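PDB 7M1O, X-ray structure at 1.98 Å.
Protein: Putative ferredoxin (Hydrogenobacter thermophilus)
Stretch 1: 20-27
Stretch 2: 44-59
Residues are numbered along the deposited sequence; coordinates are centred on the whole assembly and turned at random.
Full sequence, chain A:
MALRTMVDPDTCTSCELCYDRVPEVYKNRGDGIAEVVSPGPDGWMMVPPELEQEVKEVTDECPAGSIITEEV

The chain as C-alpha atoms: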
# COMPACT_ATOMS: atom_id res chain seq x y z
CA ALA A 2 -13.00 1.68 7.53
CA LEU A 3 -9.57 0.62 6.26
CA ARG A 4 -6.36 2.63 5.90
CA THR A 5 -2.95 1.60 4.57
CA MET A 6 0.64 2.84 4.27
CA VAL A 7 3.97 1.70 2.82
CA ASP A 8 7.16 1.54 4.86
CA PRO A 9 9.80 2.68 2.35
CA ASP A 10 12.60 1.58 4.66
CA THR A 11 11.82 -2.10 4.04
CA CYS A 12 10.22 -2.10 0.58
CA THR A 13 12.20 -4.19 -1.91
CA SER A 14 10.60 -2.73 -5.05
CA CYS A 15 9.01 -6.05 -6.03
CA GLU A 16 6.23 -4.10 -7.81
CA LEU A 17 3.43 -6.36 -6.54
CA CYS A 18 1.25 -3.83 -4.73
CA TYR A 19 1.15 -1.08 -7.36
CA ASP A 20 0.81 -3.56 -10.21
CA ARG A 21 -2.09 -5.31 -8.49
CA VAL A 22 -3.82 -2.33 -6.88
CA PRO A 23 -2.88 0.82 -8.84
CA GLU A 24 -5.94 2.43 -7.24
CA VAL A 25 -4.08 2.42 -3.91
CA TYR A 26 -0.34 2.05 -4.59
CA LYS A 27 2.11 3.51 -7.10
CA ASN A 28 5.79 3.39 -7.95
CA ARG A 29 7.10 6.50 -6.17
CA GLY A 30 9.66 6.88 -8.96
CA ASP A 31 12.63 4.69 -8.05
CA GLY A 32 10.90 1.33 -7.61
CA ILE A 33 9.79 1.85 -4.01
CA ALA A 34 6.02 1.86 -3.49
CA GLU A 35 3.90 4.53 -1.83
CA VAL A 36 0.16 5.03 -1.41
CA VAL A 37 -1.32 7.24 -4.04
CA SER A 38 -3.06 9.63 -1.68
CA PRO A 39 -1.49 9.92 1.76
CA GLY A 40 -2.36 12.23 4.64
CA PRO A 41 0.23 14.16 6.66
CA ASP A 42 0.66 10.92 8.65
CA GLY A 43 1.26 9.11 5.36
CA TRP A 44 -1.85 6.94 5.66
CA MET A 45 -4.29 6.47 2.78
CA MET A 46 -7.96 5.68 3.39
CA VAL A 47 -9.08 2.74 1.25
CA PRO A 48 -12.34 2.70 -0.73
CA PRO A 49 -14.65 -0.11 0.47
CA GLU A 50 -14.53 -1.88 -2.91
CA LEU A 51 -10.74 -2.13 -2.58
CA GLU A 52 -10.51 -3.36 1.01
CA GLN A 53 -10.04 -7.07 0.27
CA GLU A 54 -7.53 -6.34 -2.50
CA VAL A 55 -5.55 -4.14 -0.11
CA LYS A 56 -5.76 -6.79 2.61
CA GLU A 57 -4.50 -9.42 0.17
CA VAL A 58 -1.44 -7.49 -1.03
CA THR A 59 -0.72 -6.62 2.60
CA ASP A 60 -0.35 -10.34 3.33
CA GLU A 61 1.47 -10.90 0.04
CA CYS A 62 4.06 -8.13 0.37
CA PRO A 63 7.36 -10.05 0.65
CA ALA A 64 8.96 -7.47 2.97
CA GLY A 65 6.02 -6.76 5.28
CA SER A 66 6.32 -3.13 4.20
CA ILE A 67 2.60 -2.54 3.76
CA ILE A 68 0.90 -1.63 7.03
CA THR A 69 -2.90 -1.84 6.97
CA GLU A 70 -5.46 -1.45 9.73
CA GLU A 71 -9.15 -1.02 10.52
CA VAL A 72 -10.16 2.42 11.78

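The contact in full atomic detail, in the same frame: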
# COMPACT_ATOMS: atom_id res chain seq x y z
N ASP A 20 1.27 -2.87 -9.01
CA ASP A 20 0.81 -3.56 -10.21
C ASP A 20 -0.60 -4.09 -9.99
O ASP A 20 -1.46 -3.99 -10.87
CB ASP A 20 1.74 -4.71 -10.59
CG ASP A 20 1.28 -5.42 -11.84
OD1 ASP A 20 1.16 -4.76 -12.89
OD2 ASP A 20 1.02 -6.64 -11.78
N ARG A 21 -0.82 -4.66 -8.81
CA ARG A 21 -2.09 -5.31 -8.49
C ARG A 21 -3.18 -4.30 -8.17
O ARG A 21 -4.31 -4.42 -8.65
CB ARG A 21 -1.90 -6.26 -7.30
CG ARG A 21 -3.17 -6.97 -6.82
CD ARG A 21 -3.41 -8.27 -7.56
NE ARG A 21 -2.34 -9.24 -7.31
CZ ARG A 21 -2.18 -9.89 -6.16
NH1 ARG A 21 -2.99 -9.67 -5.14
NH2 ARG A 21 -1.18 -10.75 -6.03
N VAL A 22 -2.84 -3.31 -7.35
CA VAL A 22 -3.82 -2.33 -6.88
C VAL A 22 -3.33 -0.91 -7.17
O VAL A 22 -2.99 -0.16 -6.25
CB VAL A 22 -4.09 -2.49 -5.37
CG1 VAL A 22 -5.31 -1.66 -4.95
CG2 VAL A 22 -4.31 -3.95 -5.02
N PRO A 23 -3.30 -0.53 -8.46
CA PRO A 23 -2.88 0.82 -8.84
C PRO A 23 -3.81 1.90 -8.30
O PRO A 23 -3.45 3.08 -8.28
CB PRO A 23 -2.90 0.78 -10.37
CG PRO A 23 -3.84 -0.31 -10.71
CD PRO A 23 -3.68 -1.34 -9.63
N GLU A 24 -5.00 1.50 -7.86
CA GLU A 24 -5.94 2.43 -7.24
C GLU A 24 -5.40 2.93 -5.90
O GLU A 24 -5.74 4.03 -5.47
CB GLU A 24 -7.30 1.76 -7.02
CG GLU A 24 -7.95 1.18 -8.27
CD GLU A 24 -7.63 -0.29 -8.49
OE1 GLU A 24 -6.54 -0.73 -8.08
OE2 GLU A 24 -8.48 -1.00 -9.07
N VAL A 25 -4.55 2.13 -5.26
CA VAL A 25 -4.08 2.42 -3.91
C VAL A 25 -2.57 2.70 -3.86
O VAL A 25 -2.13 3.58 -3.12
CB VAL A 25 -4.40 1.26 -2.95
CG1 VAL A 25 -3.87 1.54 -1.54
CG2 VAL A 25 -5.90 1.02 -2.90
N TYR A 26 -1.79 1.95 -4.63
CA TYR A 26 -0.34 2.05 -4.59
C TYR A 26 0.25 2.45 -5.94
O TYR A 26 -0.31 2.14 -6.99
CB TYR A 26 0.28 0.73 -4.13
CG TYR A 26 -0.34 0.18 -2.87
CD1 TYR A 26 0.07 0.64 -1.62
CD2 TYR A 26 -1.33 -0.78 -2.92
CE1 TYR A 26 -0.49 0.14 -0.46
CE2 TYR A 26 -1.90 -1.28 -1.76
CZ TYR A 26 -1.48 -0.81 -0.54
OH TYR A 26 -2.04 -1.31 0.61
N LYS A 27 1.40 3.12 -5.89
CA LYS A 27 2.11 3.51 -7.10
C LYS A 27 3.61 3.43 -6.88
O LYS A 27 4.09 3.52 -5.75
CB LYS A 27 1.73 4.93 -7.53
CG LYS A 27 2.25 6.02 -6.59
CD LYS A 27 1.72 7.40 -6.95
CE LYS A 27 2.24 8.45 -5.98
NZ LYS A 27 1.62 9.80 -6.19
N TRP A 44 -0.82 7.96 5.85
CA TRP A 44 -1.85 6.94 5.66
C TRP A 44 -2.79 7.31 4.52
O TRP A 44 -3.09 8.48 4.31
CB TRP A 44 -2.67 6.75 6.94
CG TRP A 44 -1.92 6.15 8.09
CD1 TRP A 44 -1.28 6.81 9.09
CD2 TRP A 44 -1.75 4.75 8.36
NE1 TRP A 44 -0.72 5.92 9.97
CE2 TRP A 44 -0.99 4.65 9.55
CE3 TRP A 44 -2.16 3.58 7.72
CZ2 TRP A 44 -0.64 3.42 10.10
CZ3 TRP A 44 -1.80 2.36 8.27
CH2 TRP A 44 -1.05 2.29 9.45
N MET A 45 -3.26 6.29 3.80
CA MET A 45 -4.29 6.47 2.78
C MET A 45 -5.54 5.67 3.16
O MET A 45 -5.46 4.47 3.43
CB MET A 45 -3.79 6.02 1.41
CG MET A 45 -4.88 6.00 0.34
SD MET A 45 -4.30 5.55 -1.30
CE MET A 45 -5.85 5.37 -2.17
N MET A 46 -6.68 6.34 3.16
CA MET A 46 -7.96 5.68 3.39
C MET A 46 -8.35 4.89 2.15
O MET A 46 -8.25 5.39 1.03
CB MET A 46 -9.03 6.70 3.74
CG MET A 46 -8.70 7.56 4.96
SD MET A 46 -8.44 6.60 6.46
CE MET A 46 -10.02 5.76 6.65
N VAL A 47 -8.79 3.65 2.35
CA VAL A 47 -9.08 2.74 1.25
C VAL A 47 -10.57 2.73 0.93
O VAL A 47 -11.40 2.62 1.83
CB VAL A 47 -8.63 1.30 1.59
CG1 VAL A 47 -8.82 0.39 0.39
CG2 VAL A 47 -7.18 1.29 2.04
N PRO A 48 -10.93 2.85 -0.37
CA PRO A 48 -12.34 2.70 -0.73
C PRO A 48 -12.86 1.30 -0.40
O PRO A 48 -12.11 0.33 -0.55
CB PRO A 48 -12.35 2.94 -2.24
CG PRO A 48 -11.09 3.69 -2.53
CD PRO A 48 -10.09 3.18 -1.54
N PRO A 49 -14.12 1.18 0.02
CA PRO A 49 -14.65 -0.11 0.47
C PRO A 49 -14.56 -1.22 -0.58
O PRO A 49 -14.46 -2.39 -0.20
CB PRO A 49 -16.11 0.20 0.82
CG PRO A 49 -16.43 1.46 0.09
CD PRO A 49 -15.15 2.24 0.06
N GLU A 50 -14.60 -0.87 -1.86
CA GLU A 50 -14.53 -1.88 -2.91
C GLU A 50 -13.11 -2.40 -3.10
O GLU A 50 -12.89 -3.38 -3.81
CB GLU A 50 -15.06 -1.32 -4.24
CG GLU A 50 -14.19 -0.27 -4.92
CD GLU A 50 -14.37 1.13 -4.36
OE1 GLU A 50 -15.13 1.30 -3.39
OE2 GLU A 50 -13.74 2.06 -4.91
N LEU A 51 -12.14 -1.76 -2.44
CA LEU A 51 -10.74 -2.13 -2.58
C LEU A 51 -10.14 -2.68 -1.29
O LEU A 51 -8.94 -2.93 -1.21
CB LEU A 51 -9.92 -0.91 -3.04
CG LEU A 51 -10.11 -0.51 -4.51
CD1 LEU A 51 -9.52 0.87 -4.76
CD2 LEU A 51 -9.47 -1.54 -5.43
N GLU A 52 -10.99 -2.90 -0.29
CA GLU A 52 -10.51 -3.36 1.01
C GLU A 52 -9.86 -4.74 0.95
O GLU A 52 -8.75 -4.93 1.45
CB GLU A 52 -11.66 -3.37 2.03
CG GLU A 52 -12.02 -1.98 2.55
CD GLU A 52 -13.10 -2.01 3.62
OE1 GLU A 52 -13.25 -3.06 4.29
OE2 GLU A 52 -13.80 -0.99 3.78
N GLN A 53 -10.54 -5.70 0.32
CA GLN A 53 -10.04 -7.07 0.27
C GLN A 53 -8.78 -7.17 -0.59
O GLN A 53 -7.87 -7.93 -0.26
CB GLN A 53 -11.11 -8.01 -0.26
CG GLN A 53 -12.28 -8.20 0.69
CD GLN A 53 -13.28 -9.22 0.20
OE1 GLN A 53 -12.94 -10.13 -0.55
NE2 GLN A 53 -14.53 -9.07 0.63
N GLU A 54 -8.73 -6.40 -1.67
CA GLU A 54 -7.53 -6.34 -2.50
C GLU A 54 -6.35 -5.81 -1.69
O GLU A 54 -5.26 -6.38 -1.72
CB GLU A 54 -7.77 -5.45 -3.72
CG GLU A 54 -8.69 -6.05 -4.77
CD GLU A 54 -8.08 -7.26 -5.46
OE1 GLU A 54 -6.87 -7.23 -5.76
OE2 GLU A 54 -8.81 -8.25 -5.70
N VAL A 55 -6.58 -4.73 -0.96
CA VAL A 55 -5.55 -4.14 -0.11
C VAL A 55 -5.11 -5.13 0.96
O VAL A 55 -3.92 -5.27 1.23
CB VAL A 55 -6.05 -2.83 0.55
CG1 VAL A 55 -5.15 -2.40 1.71
CG2 VAL A 55 -6.12 -1.72 -0.49
N LYS A 56 -6.07 -5.83 1.56
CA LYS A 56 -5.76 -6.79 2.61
C LYS A 56 -4.95 -7.95 2.06
O LYS A 56 -4.07 -8.48 2.74
CB LYS A 56 -7.04 -7.31 3.28
CG LYS A 56 -7.70 -6.30 4.21
CD LYS A 56 -8.89 -6.89 4.95
CE LYS A 56 -8.46 -7.68 6.17
NZ LYS A 56 -9.63 -8.20 6.94
N GLU A 57 -5.23 -8.33 0.82
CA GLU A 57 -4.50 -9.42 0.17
C GLU A 57 -3.05 -9.05 -0.10
O GLU A 57 -2.14 -9.81 0.24
CB GLU A 57 -5.19 -9.82 -1.14
CG GLU A 57 -6.41 -10.71 -0.93
CD GLU A 57 -7.18 -10.95 -2.21
OE1 GLU A 57 -6.63 -10.69 -3.30
OE2 GLU A 57 -8.35 -11.40 -2.12
N VAL A 58 -2.81 -7.89 -0.72
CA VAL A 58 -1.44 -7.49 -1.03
C VAL A 58 -0.65 -7.21 0.24
O VAL A 58 0.57 -7.32 0.26
CB VAL A 58 -1.39 -6.24 -1.94
CG1 VAL A 58 -2.05 -6.52 -3.27
CG2 VAL A 58 -2.03 -5.04 -1.25
N THR A 59 -1.35 -6.83 1.30
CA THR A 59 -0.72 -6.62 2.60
C THR A 59 -0.11 -7.93 3.10
O THR A 59 1.00 -7.94 3.63
CB THR A 59 -1.73 -6.08 3.64
OG1 THR A 59 -2.21 -4.80 3.21
CG2 THR A 59 -1.09 -5.95 5.01

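No hydrogen bond crosses between these two stretches; the contact is mostly apolar packing, with 565 Å² buried over both sides. Stretch 1 leaves a helix at V22 and turns into a strand at Y26. V22 O accepts from both V25 N and Y26 N at 2.9 Å, closing the turn, and the V22 and V25 side chains point toward the partner. Stretch 2 supplies a strand, a proline-bearing turn, and a helix with L51 at its N-cap position. The CA pairing runs V22 to E54, E24 to L51 and V25 to V47, so the turn sits against both strand and helix.

V25 is the central bump. Its CG2 lies 3.7 Å from V55 CG2, 4.1 Å from L51 CD1 and 4.4 Å from V47 CG1, a hollow lined by branched aliphatic residues. M45, extended with all three chi angles near t, reaches in from the strand: its SD is 3.4 Å from V25 O, and its CE is 3.6 Å from E24 O.

V22 is the second bump. Its CG2 meets V58 CG1 at 3.8 Å and the E54 CB at 4.0 Å, while V22 CG1 faces L51 CD2 at 4.2 Å. L51 fills the space beside the turn, its CD1 3.3 Å from E24 CB, a tight fit.

Y26 starts sideways but its ring reaches the helix, CE2 lying 3.8 Å from V58 CG2 and OH 3.5 Å from V55 CG1. The hydroxyl is hydrogen-bonded elsewhere in the structure, so it is not left unsatisfied here.

R21, partly exposed, lays its aliphatic part over the helix, CG 3.7 Å from V58 CG1. Its NH1 stands 4.2 Å from E57 OE1, favourable in charge but beyond a salt bridge. The rule is compact: beta-branched bumps inside, charge at the margin.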